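Local coordinates for translocator protein BipD (Burkholderia pseudomallei, PDB 2J9T) that is required for invasion of epithelial cells and survival inside host cells, and probably regulates secretion of the effectors BipB and BipC and their insertion into the target membrane, at residues Leu57-Arg62 / Asp156-Leu161; Phe67-Arg72 / Lys160-Ile165. All coordinates share one frame; numbering follows the deposited sequence.

Contact 1 of 2, residues Leu57-Arg62 / Asp156-Leu161; sequences LRLPDR and DVMSKL. With BO3 (boric acid), chain C.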
loop_
_atom_site.group_PDB
_atom_site.type_symbol
_atom_site.label_atom_id
_atom_site.label_comp_id
_atom_site.label_asym_id
_atom_site.label_seq_id
_atom_site.Cartn_x
_atom_site.Cartn_y
_atom_site.Cartn_z
ATOM N N LEU A 57 -0.640 -15.241 3.048
ATOM C CA LEU A 57 0.271 -15.889 2.108
ATOM C C LEU A 57 1.294 -16.690 2.909
ATOM O O LEU A 57 1.786 -16.234 3.942
ATOM C CB LEU A 57 1.001 -14.840 1.264
ATOM C CG LEU A 57 0.244 -14.217 0.096
ATOM C CD1 LEU A 57 1.040 -14.392 -1.182
ATOM C CD2 LEU A 57 -1.137 -14.838 -0.034
ATOM N N ARG A 58 1.610 -17.886 2.435
ATOM C CA ARG A 58 2.565 -18.734 3.130
ATOM C C ARG A 58 3.286 -19.690 2.189
ATOM O O ARG A 58 2.664 -20.355 1.366
ATOM C CB ARG A 58 1.877 -19.508 4.251
ATOM C CG ARG A 58 2.417 -20.909 4.444
ATOM C CD ARG A 58 1.698 -21.626 5.562
ATOM N NE ARG A 58 0.293 -21.844 5.245
ATOM C CZ ARG A 58 -0.148 -22.807 4.448
ATOM N NH1 ARG A 58 0.710 -23.646 3.890
ATOM N NH2 ARG A 58 -1.442 -22.930 4.210
ATOM N N LEU A 59 4.604 -19.754 2.327
ATOM C CA LEU A 59 5.432 -20.610 1.491
ATOM C C LEU A 59 5.257 -22.073 1.874
ATOM O O LEU A 59 4.895 -22.387 3.011
ATOM C CB LEU A 59 6.908 -20.209 1.626
ATOM C CG LEU A 59 7.320 -18.856 1.040
ATOM C CD1 LEU A 59 8.767 -18.540 1.381
ATOM C CD2 LEU A 59 7.096 -18.816 -0.463
ATOM N N PRO A 60 5.533 -22.968 0.928
ATOM C CA PRO A 60 5.454 -24.404 1.194
ATOM C C PRO A 60 6.404 -24.769 2.340
ATOM O O PRO A 60 7.440 -24.128 2.528
ATOM C CB PRO A 60 5.945 -25.026 -0.118
ATOM C CG PRO A 60 5.588 -24.030 -1.157
ATOM C CD PRO A 60 5.739 -22.680 -0.504
ATOM N N ASP A 61 6.042 -25.792 3.106
ATOM C CA ASP A 61 6.843 -26.216 4.253
ATOM C C ASP A 61 6.633 -27.700 4.537
ATOM O O ASP A 61 5.820 -28.354 3.883
ATOM C CB ASP A 61 6.458 -25.395 5.488
ATOM C CG ASP A 61 7.622 -25.176 6.433
ATOM O OD1 ASP A 61 8.782 -25.412 6.031
ATOM O OD2 ASP A 61 7.373 -24.756 7.582
ATOM N N ARG A 62 7.361 -28.231 5.516
ATOM C CA ARG A 62 7.227 -29.640 5.893
ATOM C C ARG A 62 6.899 -29.804 7.372
ATOM O O ARG A 62 7.622 -29.311 8.242
ATOM C CB ARG A 62 8.491 -30.427 5.547
ATOM C CG ARG A 62 8.596 -30.797 4.083
ATOM C CD ARG A 62 8.836 -32.286 3.893
ATOM N NE ARG A 62 9.159 -32.594 2.505
ATOM C CZ ARG A 62 9.637 -33.758 2.092
ATOM N NH1 ARG A 62 9.911 -33.949 0.810
ATOM N NH2 ARG A 62 9.841 -34.732 2.963
ATOM N N ASP A 156 1.905 -11.503 -5.720
ATOM C CA ASP A 156 1.898 -12.308 -6.933
ATOM C C ASP A 156 3.070 -13.288 -6.993
ATOM O O ASP A 156 2.889 -14.462 -7.312
ATOM C CB ASP A 156 1.908 -11.406 -8.162
ATOM C CG ASP A 156 1.154 -12.000 -9.320
ATOM O OD1 ASP A 156 0.861 -11.254 -10.272
ATOM O OD2 ASP A 156 0.832 -13.205 -9.268
ATOM N N VAL A 157 4.275 -12.801 -6.707
ATOM C CA VAL A 157 5.450 -13.659 -6.715
ATOM C C VAL A 157 5.338 -14.645 -5.578
ATOM O O VAL A 157 5.738 -15.797 -5.703
ATOM C CB VAL A 157 6.744 -12.855 -6.618
ATOM C CG1 VAL A 157 6.822 -11.839 -7.741
ATOM C CG2 VAL A 157 6.844 -12.180 -5.270
ATOM N N MET A 158 4.762 -14.188 -4.472
ATOM C CA MET A 158 4.551 -15.034 -3.304
ATOM C C MET A 158 3.715 -16.267 -3.644
ATOM O O MET A 158 3.872 -17.316 -3.027
ATOM C CB MET A 158 3.862 -14.242 -2.193
ATOM C CG MET A 158 4.733 -13.989 -0.975
ATOM S SD MET A 158 6.438 -13.646 -1.421
ATOM C CE MET A 158 7.299 -14.613 -0.183
ATOM N N SER A 159 2.813 -16.131 -4.610
ATOM C CA SER A 159 1.951 -17.237 -5.004
ATOM C C SER A 159 2.534 -18.046 -6.159
ATOM O O SER A 159 2.554 -19.278 -6.120
ATOM C CB SER A 159 0.564 -16.726 -5.376
ATOM O OG SER A 159 0.433 -15.355 -5.064
ATOM N N LYS A 160 2.992 -17.348 -7.194
ATOM C CA LYS A 160 3.558 -18.008 -8.365
ATOM C C LYS A 160 4.813 -18.794 -8.004
ATOM O O LYS A 160 5.006 -19.926 -8.456
ATOM C CB LYS A 160 3.881 -16.984 -9.451
ATOM C CG LYS A 160 2.736 -16.718 -10.410
ATOM C CD LYS A 160 2.679 -15.247 -10.799
ATOM C CE LYS A 160 2.085 -15.053 -12.185
ATOM N NZ LYS A 160 2.982 -14.240 -13.053
ATOM N N LEU A 161 5.671 -18.180 -7.197
ATOM C CA LEU A 161 6.930 -18.798 -6.810
ATOM C C LEU A 161 6.752 -20.192 -6.204
ATOM O O LEU A 161 7.676 -21.009 -6.220
ATOM C CB LEU A 161 7.730 -17.860 -5.885
ATOM C CG LEU A 161 7.909 -18.117 -4.381
ATOM C CD1 LEU A 161 8.417 -16.841 -3.715
ATOM C CD2 LEU A 161 6.633 -18.589 -3.705
HETATM B B BO3 C . 8.026 -17.707 -10.279
HETATM O O1 BO3 C . 6.899 -18.420 -9.809
HETATM O O2 BO3 C . 8.539 -17.962 -11.576
HETATM O O3 BO3 C . 8.621 -16.714 -9.465
#
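Leu57 and Leu59, in the connector from helix 41-56 to the hairpin strand 61-63, pack on Met158 and Leu161 at the C-terminal end of helix 121-160, a helix predicted to be coiled coil. The apolar contacts carry a buried join between the N-terminal part of the chain, which probably belongs to the intramolecular chaperone domain, and the predicted coiled coil. Leu57 points its CD1 branch at the base of the Met158 side chain, with a modelled spacing too close to be reliable. Further out, the bend of Met158 at chi2 (38°) and chi3 carries its CE to 4.2 Å from Leu59 CD2. The same branch of Leu59 meets the branched end of Leu161, with the side chains at about a right angle. The unbranched methionine can bend to reach Leu59, while the forked leucine ends fill the buried apolar surface, and Phe254 of helix 244-292 touches both Leu59 and Met158.

The polar atoms named here are mostly backbone groups. Asp156 O accepts from Ser159 N and, at 2.9 Å, from Lys160 N. Leu57 O and Pro60 O are bonded to Lys258 NZ and Tyr247 OH of helix 244-292. Boric acid lies at the helix end, its O1 2.9 Å from Leu161 N.

Contact 2 of 2, residues Phe67-Arg72 / Lys160-Ile165; sequences FVDGRR and KLQDYI. With BO3 (boric acid), chain C.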
loop_
_atom_site.group_PDB
_atom_site.type_symbol
_atom_site.label_atom_id
_atom_site.label_comp_id
_atom_site.label_asym_id
_atom_site.label_seq_id
_atom_site.Cartn_x
_atom_site.Cartn_y
_atom_site.Cartn_z
ATOM N N PHE A 67 5.149 -32.861 3.301
ATOM C CA PHE A 67 5.159 -31.615 2.551
ATOM C C PHE A 67 3.789 -30.958 2.677
ATOM O O PHE A 67 2.766 -31.572 2.365
ATOM C CB PHE A 67 5.477 -31.895 1.076
ATOM C CG PHE A 67 5.295 -30.702 0.169
ATOM C CD1 PHE A 67 4.064 -30.438 -0.415
ATOM C CD2 PHE A 67 6.373 -29.898 -0.167
ATOM C CE1 PHE A 67 3.905 -29.371 -1.282
ATOM C CE2 PHE A 67 6.217 -28.825 -1.031
ATOM C CZ PHE A 67 4.983 -28.563 -1.588
ATOM N N VAL A 68 3.772 -29.723 3.168
ATOM C CA VAL A 68 2.522 -28.986 3.326
ATOM C C VAL A 68 2.452 -27.817 2.352
ATOM O O VAL A 68 3.204 -26.850 2.471
ATOM C CB VAL A 68 2.304 -28.518 4.775
ATOM C CG1 VAL A 68 0.835 -28.249 5.019
ATOM C CG2 VAL A 68 2.839 -29.543 5.759
ATOM N N ASP A 69 1.554 -27.922 1.382
ATOM C CA ASP A 69 1.369 -26.882 0.376
ATOM C C ASP A 69 1.245 -25.506 1.018
ATOM O O ASP A 69 0.903 -25.387 2.193
ATOM C CB ASP A 69 0.123 -27.178 -0.455
ATOM C CG ASP A 69 0.263 -26.732 -1.892
ATOM O OD1 ASP A 69 1.263 -26.047 -2.215
ATOM O OD2 ASP A 69 -0.635 -27.065 -2.699
ATOM N N GLY A 70 1.530 -24.470 0.239
ATOM C CA GLY A 70 1.445 -23.103 0.729
ATOM C C GLY A 70 0.107 -22.467 0.359
ATOM O O GLY A 70 -0.765 -23.118 -0.220
ATOM N N ARG A 71 -0.044 -21.189 0.693
ATOM C CA ARG A 71 -1.263 -20.450 0.387
ATOM C C ARG A 71 -1.010 -19.331 -0.621
ATOM O O ARG A 71 -0.185 -18.446 -0.384
ATOM C CB ARG A 71 -1.862 -19.859 1.664
ATOM C CG ARG A 71 -3.358 -19.623 1.589
ATOM C CD ARG A 71 -3.717 -18.195 1.937
ATOM N NE ARG A 71 -4.911 -18.118 2.774
ATOM C CZ ARG A 71 -5.792 -17.122 2.729
ATOM N NH1 ARG A 71 -5.620 -16.115 1.880
ATOM N NH2 ARG A 71 -6.842 -17.130 3.537
ATOM N N ARG A 72 -1.730 -19.372 -1.742
ATOM C CA ARG A 72 -1.639 -18.318 -2.751
ATOM C C ARG A 72 -2.575 -17.176 -2.354
ATOM O O ARG A 72 -3.312 -17.279 -1.370
ATOM C CB ARG A 72 -2.019 -18.846 -4.132
ATOM C CG ARG A 72 -1.473 -20.213 -4.430
ATOM C CD ARG A 72 -0.403 -20.160 -5.490
ATOM N NE ARG A 72 0.318 -21.425 -5.580
ATOM C CZ ARG A 72 0.734 -21.971 -6.716
ATOM N NH1 ARG A 72 1.389 -23.126 -6.697
ATOM N NH2 ARG A 72 0.505 -21.360 -7.870
ATOM N N LYS A 160 2.992 -17.348 -7.194
ATOM C CA LYS A 160 3.558 -18.008 -8.365
ATOM C C LYS A 160 4.813 -18.794 -8.004
ATOM O O LYS A 160 5.006 -19.926 -8.456
ATOM C CB LYS A 160 3.881 -16.984 -9.451
ATOM C CG LYS A 160 2.736 -16.718 -10.410
ATOM C CD LYS A 160 2.679 -15.247 -10.799
ATOM C CE LYS A 160 2.085 -15.053 -12.185
ATOM N NZ LYS A 160 2.982 -14.240 -13.053
ATOM N N LEU A 161 5.671 -18.180 -7.197
ATOM C CA LEU A 161 6.930 -18.798 -6.810
ATOM C C LEU A 161 6.752 -20.192 -6.204
ATOM O O LEU A 161 7.676 -21.009 -6.220
ATOM C CB LEU A 161 7.730 -17.860 -5.885
ATOM C CG LEU A 161 7.909 -18.117 -4.381
ATOM C CD1 LEU A 161 8.417 -16.841 -3.715
ATOM C CD2 LEU A 161 6.633 -18.589 -3.705
ATOM N N GLN A 162 5.549 -20.471 -5.712
ATOM C CA GLN A 162 5.260 -21.753 -5.073
ATOM C C GLN A 162 5.260 -22.936 -6.038
ATOM O O GLN A 162 5.320 -24.098 -5.616
ATOM C CB GLN A 162 3.956 -21.681 -4.287
ATOM C CG GLN A 162 4.019 -20.705 -3.129
ATOM C CD GLN A 162 2.753 -20.679 -2.324
ATOM O OE1 GLN A 162 2.089 -21.701 -2.164
ATOM N NE2 GLN A 162 2.420 -19.513 -1.782
ATOM N N ASP A 163 5.227 -22.637 -7.334
ATOM C CA ASP A 163 5.275 -23.680 -8.351
ATOM C C ASP A 163 6.707 -24.200 -8.508
ATOM O O ASP A 163 6.936 -25.241 -9.122
ATOM C CB ASP A 163 4.770 -23.147 -9.696
ATOM C CG ASP A 163 3.320 -22.694 -9.641
ATOM O OD1 ASP A 163 2.833 -22.136 -10.650
ATOM O OD2 ASP A 163 2.673 -22.884 -8.587
ATOM N N TYR A 164 7.666 -23.465 -7.954
ATOM C CA TYR A 164 9.071 -23.835 -8.062
ATOM C C TYR A 164 9.645 -24.346 -6.746
ATOM O O TYR A 164 10.860 -24.460 -6.594
ATOM C CB TYR A 164 9.896 -22.663 -8.594
ATOM C CG TYR A 164 9.374 -22.096 -9.895
ATOM C CD1 TYR A 164 8.310 -21.207 -9.910
ATOM C CD2 TYR A 164 9.931 -22.464 -11.110
ATOM C CE1 TYR A 164 7.817 -20.692 -11.101
ATOM C CE2 TYR A 164 9.444 -21.955 -12.307
ATOM C CZ TYR A 164 8.391 -21.061 -12.291
ATOM O OH TYR A 164 7.909 -20.537 -13.470
ATOM N N ILE A 165 8.761 -24.660 -5.802
ATOM C CA ILE A 165 9.162 -25.229 -4.515
ATOM C C ILE A 165 8.357 -26.503 -4.304
ATOM O O ILE A 165 7.135 -26.454 -4.172
ATOM C CB ILE A 165 8.947 -24.244 -3.333
ATOM C CG1 ILE A 165 9.925 -23.074 -3.415
ATOM C CG2 ILE A 165 9.104 -24.971 -1.997
ATOM C CD1 ILE A 165 9.430 -21.842 -2.719
HETATM B B BO3 C . 8.026 -17.707 -10.279
HETATM O O1 BO3 C . 6.899 -18.420 -9.809
HETATM O O2 BO3 C . 8.539 -17.962 -11.576
HETATM O O3 BO3 C . 8.621 -16.714 -9.465
#
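The returning strand of the beta hairpin 61-63/66-68, and the loop that follows it, lie against the short 3-10 turn 161-163 that leads from helix 121-160 into strand 165-167. At the middle stands Gln162, whose long, flexible amide reaches out from the turn to the loop backbone. With its chain extended beyond CG (chi2 -178°), it brings NE2 to Arg71 O in a 3.1 Å hydrogen bond, N-H...O angle 155°. The acceptor lies nearly in the amide plane, but NE2 stands well above the carbonyl plane of Arg71, away from a lone-pair direction. NE2 also bonds to Met158 O one turn back, so two backbone carbonyls share NE2 and probably limit the amide's rotation. Its other end, OE1, lies 3.3 Å from Gly70 CA; a CB here would point toward the amide and collide with OE1, so glycine permits the approach.

On the exposed side the contact is charged. Arg72 and Gln162 run past each other in opposite directions, and the guanidinium turns an edge to Asp163 OD2 in a salt bridge whose modelled length is too short to trust. Asp69 turns back on its own loop, OD1 accepting from Gly70 N at 2.9 Å. Nearer the hairpin, Phe67 offers a broad apolar ring to Met173 of strand 172-175. Its CZ, at the ring edge, lies 4.0 Å from Ile165 O, which sits near the ring plane.

From the N terminus, the chain leaves helix 41-56 through Leu57-Arg62, turns in the hairpin of strands 61-63 and 66-68, and returns through Phe67-Arg72. It then runs through helix 76-101, an unmodelled stretch and helix 121-160, whose end returns to both earlier segments. Contact 1 closes a loop of 93 intervening residues and contact 2 one of 87. Contact 2 both starts and ends later in the chain than contact 1, so the two loops cross, and the far segments share Lys160 and Leu161. Backbone bonds pair Arg58 with Arg71 and Asp61 with Val68, so the near segments form one unit. Together they tie the hairpin and its flanking loops to the end of helix 121-160 and the start of strand 165-167.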